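Local coordinates for VC0179-like protein (Escherichia coli, PDB 4XJ6) that probably acts as a dinucleotide cyclase, a bacterial homologue of cyclic GMP-AMP synthase that joins nucleotides with the aid of magnesium, at residues Asp43-Ala48 and Thr134-Thr139; Arg82-Arg87 and Gly148-Leu153; Leu154-Ser159 and Val192-Ile197. All coordinates share one frame; numbering follows the deposited sequence.

All three contacts gather around helix 149-166 and the sheet of the nucleotidyltransferase domain. Contacts 1 and 3 are fully buried; each lays a helix against one of two neighbouring parallel strands, 128-138 and 188-198, and their centres are about 8 Å apart. Contact 2 is only partly buried: it joins two helices, 79-90 and 149-166, farther from the chain's centre. The chemistry follows this gradient. Sulfur, aromatic and aliphatic groups fill contacts 1 and 3, whereas contact 2 adds a carboxylate at its partly exposed edge. Contacts 2 and 3 use successive turns of helix 149-166, and of the three only contact 3 reaches the bound nucleotide, through its strand.

Contact 1: residues Asp43-Ala48 and Thr134-Thr139; sequences DVFQEA and TYMPMT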
loop_
_atom_site.group_PDB
_atom_site.type_symbol
_atom_site.label_atom_id
_atom_site.label_comp_id
_atom_site.label_asym_id
_atom_site.label_seq_id
_atom_site.Cartn_x
_atom_site.Cartn_y
_atom_site.Cartn_z
ATOM N N ASP A 43 18.096 12.969 4.564
ATOM C CA ASP A 43 18.687 13.887 5.529
ATOM C C ASP A 43 18.866 13.233 6.895
ATOM O O ASP A 43 19.948 13.285 7.479
ATOM C CB ASP A 43 17.827 15.144 5.665
ATOM C CG ASP A 43 17.921 16.051 4.456
ATOM O OD1 ASP A 43 18.898 15.924 3.691
ATOM O OD2 ASP A 43 17.025 16.900 4.276
ATOM N N VAL A 44 17.797 12.620 7.395
ATOM C CA VAL A 44 17.813 11.967 8.702
ATOM C C VAL A 44 18.889 10.887 8.774
ATOM O O VAL A 44 19.659 10.821 9.733
ATOM C CB VAL A 44 16.441 11.338 9.030
ATOM C CG1 VAL A 44 16.541 10.416 10.236
ATOM C CG2 VAL A 44 15.393 12.424 9.261
ATOM N N PHE A 45 18.938 10.046 7.747
ATOM C CA PHE A 45 19.942 8.993 7.667
ATOM C C PHE A 45 21.349 9.579 7.605
ATOM O O PHE A 45 22.267 9.057 8.233
ATOM C CB PHE A 45 19.684 8.096 6.450
ATOM C CG PHE A 45 18.882 6.865 6.763
ATOM C CD1 PHE A 45 17.518 6.946 6.993
ATOM C CD2 PHE A 45 19.494 5.623 6.816
ATOM C CE1 PHE A 45 16.781 5.810 7.278
ATOM C CE2 PHE A 45 18.760 4.485 7.098
ATOM C CZ PHE A 45 17.403 4.580 7.330
ATOM N N GLN A 46 21.512 10.665 6.852
ATOM C CA GLN A 46 22.802 11.340 6.753
ATOM C C GLN A 46 23.227 11.918 8.097
ATOM O O GLN A 46 24.375 11.765 8.516
ATOM C CB GLN A 46 22.757 12.452 5.702
ATOM C CG GLN A 46 24.006 13.325 5.682
ATOM C CD GLN A 46 23.965 14.398 4.609
ATOM O OE1 GLN A 46 24.130 14.113 3.423
ATOM N NE2 GLN A 46 23.749 15.643 5.023
ATOM N N GLU A 47 22.290 12.586 8.765
ATOM C CA GLU A 47 22.541 13.165 10.081
ATOM C C GLU A 47 22.920 12.088 11.088
ATOM O O GLU A 47 23.826 12.273 11.901
ATOM C CB GLU A 47 21.311 13.936 10.572
ATOM C CG GLU A 47 21.022 15.211 9.794
ATOM C CD GLU A 47 19.738 15.885 10.237
ATOM O OE1 GLU A 47 18.813 15.174 10.683
ATOM O OE2 GLU A 47 19.657 17.128 10.140
ATOM N N ALA A 48 22.221 10.959 11.023
ATOM C CA ALA A 48 22.493 9.835 11.908
ATOM C C ALA A 48 23.846 9.209 11.593
ATOM O O ALA A 48 24.592 8.839 12.499
ATOM C CB ALA A 48 21.387 8.796 11.799
ATOM N N THR A 134 11.611 2.342 2.252
ATOM C CA THR A 134 12.998 2.746 2.454
ATOM C C THR A 134 13.874 1.506 2.614
ATOM O O THR A 134 13.612 0.657 3.465
ATOM C CB THR A 134 13.148 3.654 3.684
ATOM O OG1 THR A 134 12.308 4.803 3.526
ATOM C CG2 THR A 134 14.598 4.092 3.862
ATOM N N TYR A 135 14.909 1.406 1.787
ATOM C CA TYR A 135 15.777 0.235 1.782
ATOM C C TYR A 135 17.189 0.582 2.242
ATOM O O TYR A 135 17.813 1.500 1.711
ATOM C CB TYR A 135 15.831 -0.384 0.383
ATOM C CG TYR A 135 14.517 -0.936 -0.122
ATOM C CD1 TYR A 135 13.495 -0.091 -0.541
ATOM C CD2 TYR A 135 14.309 -2.305 -0.209
ATOM C CE1 TYR A 135 12.300 -0.596 -1.011
ATOM C CE2 TYR A 135 13.118 -2.819 -0.679
ATOM C CZ TYR A 135 12.118 -1.961 -1.080
ATOM O OH TYR A 135 10.929 -2.464 -1.550
ATOM N N MET A 136 17.696 -0.157 3.221
ATOM C CA MET A 136 19.057 0.061 3.696
ATOM C C MET A 136 19.963 -1.107 3.329
ATOM O O MET A 136 19.792 -2.214 3.839
ATOM C CB MET A 136 19.078 0.272 5.210
ATOM C CG MET A 136 20.456 0.605 5.767
ATOM S SD MET A 136 21.130 2.126 5.074
ATOM C CE MET A 136 22.771 2.133 5.788
ATOM N N PRO A 137 20.929 -0.866 2.432
ATOM C CA PRO A 137 21.951 -1.861 2.094
ATOM C C PRO A 137 22.845 -2.175 3.292
ATOM O O PRO A 137 23.366 -1.262 3.932
ATOM C CB PRO A 137 22.748 -1.183 0.972
ATOM C CG PRO A 137 21.841 -0.127 0.436
ATOM C CD PRO A 137 21.055 0.351 1.614
ATOM N N MET A 138 23.018 -3.457 3.588
ATOM C CA MET A 138 23.801 -3.863 4.743
ATOM C C MET A 138 24.175 -5.329 4.641
ATOM O O MET A 138 23.676 -6.046 3.777
ATOM C CB MET A 138 23.018 -3.623 6.035
ATOM C CG MET A 138 21.850 -4.580 6.214
ATOM S SD MET A 138 20.871 -4.249 7.688
ATOM C CE MET A 138 20.163 -2.658 7.274
ATOM N N THR A 139 25.057 -5.773 5.528
ATOM C CA THR A 139 25.311 -7.200 5.669
ATOM C C THR A 139 24.031 -7.869 6.161
ATOM O O THR A 139 23.466 -7.477 7.184
ATOM C CB THR A 139 26.462 -7.502 6.649
ATOM O OG1 THR A 139 27.673 -6.908 6.167
ATOM C CG2 THR A 139 26.659 -8.998 6.783
#
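The ring of F45 on helix 24-57 is met by two side chains of strand 128-138, M136 and T134. The closer approach is that of M136, whose SD lies 3.9 Å from F45 CE2. Measured to the ring centroid the sulfur is 5.1 Å away and 68° off the ring normal, an oblique Met-aromatic contact rather than a sulfur seated above the ring centre. T134 offers its methyl, CG2, to the other flank of the ring, 4.4 Å from F45 CE1, again obliquely.

The side-chain torsions explain the sulfur's place. M136 has CG anti to the backbone N (chi1 -176°) and then bends at chi2 (61°), so that the thioether runs past the phenyl group in the opposite sense instead of pointing straight at it. Because the nearest alpha carbons, F45 CA and M136 CA, are 9.8 Å apart, side chains alone bridge the gap. F100 of helix 94-102 touches both F45 and M136, and L155 of helix 149-166 also packs on F45. Backbone bonds from T134 and M136 to strand 188-198 fix the parallel ladder beneath, while Y135, between them, points away and stacks on Y195.

With three buried residues and no polar pair between the segments, helix and sheet are joined here by dispersion and a weak sulfur-ring attraction, neither strongly directional.

Contact 2: residues Arg82-Arg87 and Gly148-Leu153; sequences RADLAR and GHTLLL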
loop_
_atom_site.group_PDB
_atom_site.type_symbol
_atom_site.label_atom_id
_atom_site.label_comp_id
_atom_site.label_asym_id
_atom_site.label_seq_id
_atom_site.Cartn_x
_atom_site.Cartn_y
_atom_site.Cartn_z
ATOM N N ARG A 82 14.595 9.586 21.751
ATOM C CA ARG A 82 15.864 10.259 21.499
ATOM C C ARG A 82 16.987 9.580 22.271
ATOM O O ARG A 82 18.093 9.403 21.758
ATOM C CB ARG A 82 15.783 11.736 21.883
ATOM C CG ARG A 82 14.747 12.513 21.105
ATOM C CD ARG A 82 14.971 14.015 21.234
ATOM N NE ARG A 82 14.858 14.480 22.613
ATOM C CZ ARG A 82 13.731 14.922 23.161
ATOM N NH1 ARG A 82 12.615 14.946 22.449
ATOM N NH2 ARG A 82 13.718 15.334 24.422
ATOM N N ALA A 83 16.689 9.200 23.510
ATOM C CA ALA A 83 17.638 8.476 24.346
ATOM C C ALA A 83 17.915 7.092 23.766
ATOM O O ALA A 83 19.051 6.621 23.777
ATOM C CB ALA A 83 17.114 8.357 25.769
ATOM N N ASP A 84 16.868 6.453 23.254
ATOM C CA ASP A 84 16.981 5.111 22.697
ATOM C C ASP A 84 17.851 5.108 21.444
ATOM O O ASP A 84 18.754 4.281 21.308
ATOM C CB ASP A 84 15.597 4.546 22.380
ATOM C CG ASP A 84 15.625 3.055 22.116
ATOM O OD1 ASP A 84 16.643 2.405 22.442
ATOM O OD2 ASP A 84 14.620 2.528 21.595
ATOM N N LEU A 85 17.574 6.041 20.535
ATOM C CA LEU A 85 18.348 6.170 19.305
ATOM C C LEU A 85 19.793 6.538 19.612
ATOM O O LEU A 85 20.714 6.108 18.917
ATOM C CB LEU A 85 17.722 7.218 18.381
ATOM C CG LEU A 85 18.379 7.348 17.006
ATOM C CD1 LEU A 85 18.390 6.004 16.284
ATOM C CD2 LEU A 85 17.676 8.411 16.171
ATOM N N ALA A 86 19.979 7.336 20.659
ATOM C CA ALA A 86 21.313 7.705 21.118
ATOM C C ALA A 86 22.085 6.463 21.535
ATOM O O ALA A 86 23.242 6.284 21.158
ATOM C CB ALA A 86 21.230 8.696 22.272
ATOM N N ARG A 87 21.430 5.603 22.307
ATOM C CA ARG A 87 22.038 4.357 22.758
ATOM C C ARG A 87 22.380 3.443 21.587
ATOM O O ARG A 87 23.497 2.938 21.495
ATOM C CB ARG A 87 21.113 3.630 23.732
ATOM C CG ARG A 87 20.978 4.312 25.079
ATOM C CD ARG A 87 20.296 3.409 26.090
ATOM N NE ARG A 87 18.919 3.101 25.715
ATOM C CZ ARG A 87 17.869 3.833 26.074
ATOM N NH1 ARG A 87 18.043 4.921 26.811
ATOM N NH2 ARG A 87 16.648 3.482 25.696
ATOM N N GLY A 148 20.307 -3.213 13.632
ATOM C CA GLY A 148 19.103 -3.400 14.424
ATOM C C GLY A 148 17.866 -2.785 13.800
ATOM O O GLY A 148 17.937 -1.724 13.175
ATOM N N HIS A 149 16.727 -3.451 13.971
ATOM C CA HIS A 149 15.484 -3.008 13.352
ATOM C C HIS A 149 14.941 -1.746 14.016
ATOM O O HIS A 149 14.362 -0.891 13.349
ATOM C CB HIS A 149 14.432 -4.121 13.401
ATOM C CG HIS A 149 13.809 -4.309 14.751
ATOM N ND1 HIS A 149 12.467 -4.097 14.988
ATOM C CD2 HIS A 149 14.345 -4.684 15.938
ATOM C CE1 HIS A 149 12.203 -4.337 16.259
ATOM N NE2 HIS A 149 13.325 -4.693 16.859
ATOM N N THR A 150 15.143 -1.626 15.324
ATOM C CA THR A 150 14.656 -0.474 16.078
ATOM C C THR A 150 15.316 0.817 15.605
ATOM O O THR A 150 14.656 1.851 15.476
ATOM C CB THR A 150 14.907 -0.645 17.584
ATOM O OG1 THR A 150 14.250 -1.830 18.047
ATOM C CG2 THR A 150 14.384 0.558 18.358
ATOM N N LEU A 151 16.619 0.745 15.349
ATOM C CA LEU A 151 17.382 1.890 14.868
ATOM C C LEU A 151 16.782 2.438 13.578
ATOM O O LEU A 151 16.474 3.629 13.479
ATOM C CB LEU A 151 18.846 1.495 14.648
ATOM C CG LEU A 151 19.918 2.585 14.526
ATOM C CD1 LEU A 151 21.284 2.004 14.860
ATOM C CD2 LEU A 151 19.945 3.216 13.141
ATOM N N LEU A 152 16.624 1.557 12.595
ATOM C CA LEU A 152 16.102 1.931 11.285
ATOM C C LEU A 152 14.672 2.443 11.372
ATOM O O LEU A 152 14.286 3.368 10.658
ATOM C CB LEU A 152 16.173 0.736 10.332
ATOM C CG LEU A 152 17.552 0.097 10.165
ATOM C CD1 LEU A 152 17.447 -1.201 9.386
ATOM C CD2 LEU A 152 18.478 1.072 9.471
ATOM N N LEU A 153 13.889 1.829 12.252
ATOM C CA LEU A 153 12.501 2.229 12.451
ATOM C C LEU A 153 12.406 3.607 13.094
ATOM O O LEU A 153 11.528 4.400 12.755
ATOM C CB LEU A 153 11.760 1.198 13.306
ATOM C CG LEU A 153 11.393 -0.111 12.605
ATOM C CD1 LEU A 153 10.814 -1.107 13.602
ATOM C CD2 LEU A 153 10.421 0.152 11.458
#
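T150 and L151, in the first turn of helix 149-166, meet D84 and L85 of helix 79-90. The turn opens at G148, which holds the N-cap position, and is closed by the backbone bond from L153 N to H149 O (3.0 Å).

T150 comes next, and it turns its methyl, not its hydroxyl, to the neighbouring helix: with OG1 at chi1 -59°, CG2 stands anti to the backbone N and lies 3.8 Å from D84 OD2, the two side chains crossing at about a right angle. Its OG1 sits instead over one face of the H149 ring, 3.2 Å above the plane and offset toward the rim. The other carboxylate oxygen, D84 OD1, makes a long salt bridge of 3.4 Å to R87 NH2, one helical turn on, and that nitrogen also pairs with E80.

At L151 the helices come nearest, its CA being 6.2 Å from L85 CA. L85 CD1 reaches L151 CG at 4.1 Å and is equally far from the carbonyl L151 O, so the methyl rests on both branch point and backbone. L88 packs on T150 and L151 as well. L152 points away, towards the sheet.

The contact therefore grades from a buried leucine pair to a partly exposed edge, where a carboxylate meets a methyl group and finds its ionic partner within its own helix.

Contact 3: residues Leu154-Ser159 and Val192-Ile197; sequences LLVDTS and VPMYAI. With GH3 (3'-deoxy-guanosine-5'-triphosphate), chain E.
V156 divides its two methyl groups between V192 and M194. CG1 lies 3.9 Å from V192 CG1, the two side chains sliding past each other, and CG2 lies 3.7 Å from M194 SD and 4.1 Å from M194 CB. With CG1 anti to the backbone N (chi1 169°), the valine fork of the helix straddles alternate residues of the strand, all three side chains being buried.

This is helix 149-166 lying on the sheet of the nucleotidyltransferase domain. V192 directly follows D191, which binds magnesium together with D129 and D131, so this end of the contact is one residue from a metal ligand, although the V192 side chain itself stays about 10 Å from the magnesium ion.

Further along, the strand draws away from the helix: the side chains of Y195, A196 and I197 make no contact with residues 154-159. On the helix, T158 turns inward on its own backbone, its OG1 donating to L154 O at 2.7 Å while T158 N reaches that oxygen from the opposite face of the carbonyl plane. On the strand, Y195 serves the nucleotide pocket. The guanine N2 of the 3'-deoxy-GTP approaches at the ring edge, in plane, and donates to Y195 OH over a short 2.5 Å at 161°; the same hydroxyl is hydrogen-bonded to Q110 OE1.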
loop_
_atom_site.group_PDB
_atom_site.type_symbol
_atom_site.label_atom_id
_atom_site.label_comp_id
_atom_site.label_asym_id
_atom_site.label_seq_id
_atom_site.Cartn_x
_atom_site.Cartn_y
_atom_site.Cartn_z
ATOM N N LEU A 154 13.316 3.889 14.020
ATOM C CA LEU A 154 13.357 5.192 14.680
ATOM C C LEU A 154 13.808 6.294 13.729
ATOM O O LEU A 154 13.462 7.461 13.912
ATOM C CB LEU A 154 14.278 5.148 15.900
ATOM C CG LEU A 154 13.691 4.515 17.161
ATOM C CD1 LEU A 154 14.702 4.551 18.299
ATOM C CD2 LEU A 154 12.395 5.213 17.559
ATOM N N LEU A 155 14.584 5.921 12.716
ATOM C CA LEU A 155 15.025 6.875 11.705
ATOM C C LEU A 155 13.890 7.222 10.749
ATOM O O LEU A 155 13.795 8.349 10.266
ATOM C CB LEU A 155 16.219 6.327 10.926
ATOM C CG LEU A 155 17.506 6.137 11.729
ATOM C CD1 LEU A 155 18.650 5.756 10.807
ATOM C CD2 LEU A 155 17.845 7.391 12.520
ATOM N N VAL A 156 13.035 6.243 10.478
ATOM C CA VAL A 156 11.845 6.475 9.674
ATOM C C VAL A 156 10.878 7.359 10.449
ATOM O O VAL A 156 10.323 8.318 9.905
ATOM C CB VAL A 156 11.154 5.156 9.284
ATOM C CG1 VAL A 156 9.788 5.430 8.686
ATOM C CG2 VAL A 156 12.021 4.371 8.311
ATOM N N ASP A 157 10.689 7.030 11.724
ATOM C CA ASP A 157 9.828 7.812 12.601
ATOM C C ASP A 157 10.323 9.248 12.701
ATOM O O ASP A 157 9.533 10.188 12.662
ATOM C CB ASP A 157 9.758 7.183 13.992
ATOM C CG ASP A 157 8.948 5.904 14.015
ATOM O OD1 ASP A 157 8.347 5.563 12.978
ATOM O OD2 ASP A 157 8.902 5.251 15.079
ATOM N N THR A 158 11.637 9.406 12.816
ATOM C CA THR A 158 12.256 10.726 12.860
ATOM C C THR A 158 11.880 11.560 11.641
ATOM O O THR A 158 11.519 12.730 11.763
ATOM C CB THR A 158 13.789 10.624 12.944
ATOM O OG1 THR A 158 14.161 10.008 14.182
ATOM C CG2 THR A 158 14.422 11.999 12.875
ATOM N N SER A 159 11.957 10.943 10.466
ATOM C CA SER A 159 11.641 11.626 9.217
ATOM C C SER A 159 10.194 12.109 9.168
ATOM O O SER A 159 9.933 13.275 8.874
ATOM C CB SER A 159 11.916 10.705 8.032
ATOM O OG SER A 159 11.606 11.347 6.813
ATOM N N VAL A 192 5.561 4.108 4.687
ATOM C CA VAL A 192 7.001 3.900 4.589
ATOM C C VAL A 192 7.426 2.611 5.287
ATOM O O VAL A 192 7.863 2.632 6.439
ATOM C CB VAL A 192 7.786 5.079 5.195
ATOM C CG1 VAL A 192 9.268 4.960 4.858
ATOM C CG2 VAL A 192 7.219 6.406 4.699
ATOM N N PRO A 193 7.284 1.474 4.593
ATOM C CA PRO A 193 7.851 0.238 5.133
ATOM C C PRO A 193 9.375 0.305 5.096
ATOM O O PRO A 193 9.939 0.845 4.144
ATOM C CB PRO A 193 7.306 -0.838 4.193
ATOM C CG PRO A 193 7.037 -0.120 2.913
ATOM C CD PRO A 193 6.593 1.260 3.309
ATOM N N MET A 194 10.028 -0.214 6.128
ATOM C CA MET A 194 11.484 -0.163 6.210
ATOM C C MET A 194 12.095 -1.522 5.892
ATOM O O MET A 194 11.752 -2.526 6.514
ATOM C CB MET A 194 11.925 0.300 7.601
ATOM C CG MET A 194 13.433 0.360 7.785
ATOM S SD MET A 194 14.178 1.746 6.911
ATOM C CE MET A 194 15.786 1.063 6.520
ATOM N N TYR A 195 13.005 -1.548 4.923
ATOM C CA TYR A 195 13.610 -2.800 4.486
ATOM C C TYR A 195 15.109 -2.860 4.713
ATOM O O TYR A 195 15.805 -1.848 4.643
ATOM C CB TYR A 195 13.334 -3.039 3.001
ATOM C CG TYR A 195 11.876 -3.180 2.649
ATOM C CD1 TYR A 195 11.252 -4.421 2.676
ATOM C CD2 TYR A 195 11.125 -2.073 2.277
ATOM C CE1 TYR A 195 9.921 -4.557 2.349
ATOM C CE2 TYR A 195 9.792 -2.197 1.944
ATOM C CZ TYR A 195 9.194 -3.441 1.983
ATOM O OH TYR A 195 7.864 -3.574 1.657
ATOM N N ALA A 196 15.595 -4.069 4.976
ATOM C CA ALA A 196 17.022 -4.351 4.963
ATOM C C ALA A 196 17.331 -5.288 3.801
ATOM O O ALA A 196 16.635 -6.283 3.594
ATOM C CB ALA A 196 17.466 -4.961 6.279
ATOM N N ILE A 197 18.363 -4.953 3.035
ATOM C CA ILE A 197 18.743 -5.732 1.857
ATOM C C ILE A 197 20.261 -5.900 1.791
ATOM O O ILE A 197 20.997 -5.063 2.319
ATOM C CB ILE A 197 18.235 -5.067 0.559
ATOM C CG1 ILE A 197 18.670 -3.601 0.498
ATOM C CG2 ILE A 197 16.721 -5.175 0.462
ATOM C CD1 ILE A 197 18.231 -2.879 -0.762
HETATM O O3A GH3 E . -2.393 -1.164 6.815
HETATM P PA GH3 E . -1.297 -2.323 7.030
HETATM O O1A GH3 E . -1.836 -3.614 6.463
HETATM O O2A GH3 E . -0.906 -2.477 8.482
HETATM O "O5'" GH3 E . -0.048 -1.841 6.136
HETATM C "C5'" GH3 E . -0.234 -0.913 5.090
HETATM C "C4'" GH3 E . 1.050 -0.811 4.282
HETATM O "O4'" GH3 E . 2.006 -1.707 4.805
HETATM C "C3'" GH3 E . 0.889 -1.181 2.817
HETATM C "C2'" GH3 E . 2.228 -1.808 2.460
HETATM O "O2'" GH3 E . 3.074 -0.848 1.869
HETATM C "C1'" GH3 E . 2.826 -2.251 3.785
HETATM N N9 GH3 E . 2.706 -3.711 3.899
HETATM C C8 GH3 E . 1.654 -4.343 4.511
HETATM N N7 GH3 E . 1.863 -5.673 4.450
HETATM C C5 GH3 E . 3.038 -5.896 3.820
HETATM C C6 GH3 E . 3.702 -7.072 3.507
HETATM O O6 GH3 E . 3.210 -8.155 3.821
HETATM N N1 GH3 E . 4.909 -7.019 2.845
HETATM C C2 GH3 E . 5.445 -5.797 2.499
HETATM N N2 GH3 E . 6.614 -5.758 1.859
HETATM N N3 GH3 E . 4.776 -4.627 2.815
HETATM C C4 GH3 E . 3.588 -4.672 3.466
#